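PDB 4HVM: TlmII from Streptoalloteichus hindustanus, which takes part in tallysomycin biosynthesis and, being related to the condensation domains of nonribosomal peptide synthetases, probably binds phosphopantetheine. Local coordinates for residues Y276-E280 and W357-L363. Numbering follows the deposited sequence.
Sequences YLSTE and WDVAVHL
Ser278 carries the backbone pairing between strand 276-280 and its parallel neighbour 359-361. Its N donates to Val359 O at 2.7 Å, a somewhat bent bond, while its O accepts Val361 N at 2.8 Å in an almost straight one. One residue thus spends both backbone groups on the same partner strand, bracketing Ala360, whose CA-H also faces Ser278 O. Further along, Thr279 OG1 donates to Val361 O at 2.9 Å. The hydroxyl lies anti to the backbone N (chi1 -172°) and meets this carbonyl from above its plane; threonine suits the place because its branched carbon favours the strand while its hydroxyl satisfies the neighbour's carbonyl.

The polar end belongs to Glu280 and His362. ND1 of His362 donates to the syn lone pair of Glu280 OE2 at 2.6 Å, almost in the plane of the ring, and carboxylate and ring lie only 27° from coplanar. NE2 is hydrogen-bonded to Asp418, so an acid holds the imidazole at each nitrogen and fixes its rotation. Were Glu280 cut back to an alanine, ND1 would probably lose its acceptor and the ring would be freer to turn.

Apolar contacts line one face of the sheet. Leu277 lies alongside Val359, CG to CG1 3.9 Å, and its CD2 reaches Val361 CG2 at 4.1 Å; these branched aliphatics meet helix 241-255, which covers this face. On the other face the small Ser278 and Ala360 are paired, and Ala360 packs on Asp418.

Strand 359-361 runs parallel to 274-282 on one edge and to 417-424 on the other, an inner strand of a mixed sheet backed by a helix, consistent with the alpha/beta core of a CoA-dependent acyltransferase-like subdomain in the condensation-domain family.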
# COMPACT_ATOMS: atom_id res chain seq x y z
N TYR A 276 18.81 -3.87 5.29
CA TYR A 276 17.46 -4.34 5.56
C TYR A 276 16.36 -3.43 5.03
O TYR A 276 16.36 -2.22 5.28
CB TYR A 276 17.27 -4.60 7.06
CG TYR A 276 17.83 -5.93 7.49
CD1 TYR A 276 19.19 -6.09 7.70
CD2 TYR A 276 17.00 -7.02 7.67
CE1 TYR A 276 19.71 -7.31 8.09
CE2 TYR A 276 17.51 -8.25 8.05
CZ TYR A 276 18.86 -8.38 8.27
OH TYR A 276 19.36 -9.61 8.65
N LEU A 277 15.42 -4.01 4.30
CA LEU A 277 14.35 -3.27 3.65
C LEU A 277 12.98 -3.68 4.18
O LEU A 277 12.86 -4.62 4.97
CB LEU A 277 14.40 -3.47 2.14
CG LEU A 277 15.50 -2.84 1.29
CD1 LEU A 277 16.87 -3.47 1.53
CD2 LEU A 277 15.14 -2.93 -0.18
N SER A 278 11.95 -2.99 3.71
CA SER A 278 10.58 -3.34 4.05
C SER A 278 9.70 -3.29 2.81
O SER A 278 9.78 -2.34 2.02
CB SER A 278 10.03 -2.39 5.12
OG SER A 278 8.65 -2.60 5.32
N THR A 279 8.87 -4.30 2.62
CA THR A 279 7.93 -4.31 1.51
C THR A 279 6.62 -4.97 1.93
O THR A 279 6.58 -5.69 2.93
CB THR A 279 8.50 -5.04 0.27
OG1 THR A 279 7.63 -4.86 -0.85
CG2 THR A 279 8.68 -6.52 0.55
N GLU A 280 5.56 -4.73 1.17
CA GLU A 280 4.26 -5.32 1.49
C GLU A 280 4.07 -6.68 0.83
O GLU A 280 4.73 -7.02 -0.15
CB GLU A 280 3.13 -4.37 1.09
CG GLU A 280 3.00 -3.15 1.98
CD GLU A 280 3.44 -1.88 1.29
OE1 GLU A 280 3.00 -1.64 0.14
OE2 GLU A 280 4.23 -1.12 1.89
N TRP A 357 15.29 -0.85 9.63
CA TRP A 357 14.91 -1.22 8.27
C TRP A 357 14.29 -0.02 7.56
O TRP A 357 13.15 -0.07 7.10
CB TRP A 357 13.96 -2.43 8.26
CG TRP A 357 12.79 -2.35 9.20
CD1 TRP A 357 11.62 -1.68 9.00
CD2 TRP A 357 12.67 -2.99 10.48
NE1 TRP A 357 10.78 -1.84 10.08
CE2 TRP A 357 11.41 -2.64 11.00
CE3 TRP A 357 13.51 -3.81 11.24
CZ2 TRP A 357 10.96 -3.09 12.25
CZ3 TRP A 357 13.07 -4.25 12.47
CH2 TRP A 357 11.81 -3.90 12.96
N ASP A 358 15.08 1.05 7.46
CA ASP A 358 14.58 2.36 7.04
C ASP A 358 14.46 2.55 5.53
O ASP A 358 14.44 3.68 5.04
CB ASP A 358 15.45 3.47 7.64
CG ASP A 358 16.90 3.38 7.20
OD1 ASP A 358 17.28 2.30 6.69
OD2 ASP A 358 17.65 4.36 7.37
N VAL A 359 14.37 1.45 4.79
CA VAL A 359 14.11 1.53 3.36
C VAL A 359 12.82 0.79 3.03
O VAL A 359 12.71 -0.42 3.26
CB VAL A 359 15.26 0.93 2.53
CG1 VAL A 359 14.93 1.00 1.05
CG2 VAL A 359 16.56 1.64 2.84
N ALA A 360 11.84 1.52 2.51
CA ALA A 360 10.54 0.93 2.19
C ALA A 360 10.28 0.91 0.70
O ALA A 360 10.38 1.93 0.02
CB ALA A 360 9.43 1.68 2.91
N VAL A 361 9.96 -0.27 0.18
CA VAL A 361 9.58 -0.43 -1.22
C VAL A 361 8.16 -0.95 -1.29
O VAL A 361 7.84 -1.97 -0.67
CB VAL A 361 10.51 -1.41 -1.94
CG1 VAL A 361 10.10 -1.55 -3.40
CG2 VAL A 361 11.95 -0.94 -1.83
N HIS A 362 7.30 -0.26 -2.03
CA HIS A 362 5.88 -0.61 -2.06
C HIS A 362 5.47 -1.40 -3.30
O HIS A 362 6.30 -1.73 -4.15
CB HIS A 362 5.03 0.65 -1.89
CG HIS A 362 5.36 1.43 -0.65
ND1 HIS A 362 5.05 0.99 0.61
CD2 HIS A 362 5.98 2.63 -0.49
CE1 HIS A 362 5.46 1.88 1.50
NE2 HIS A 362 6.03 2.88 0.86
N LEU A 363 4.17 -1.70 -3.38
CA LEU A 363 3.62 -2.57 -4.41
C LEU A 363 4.28 -3.95 -4.36
O LEU A 363 4.60 -4.45 -3.28
CB LEU A 363 3.77 -1.96 -5.81
CG LEU A 363 2.91 -2.64 -6.88
CD1 LEU A 363 1.49 -2.08 -6.88
CD2 LEU A 363 3.55 -2.52 -8.26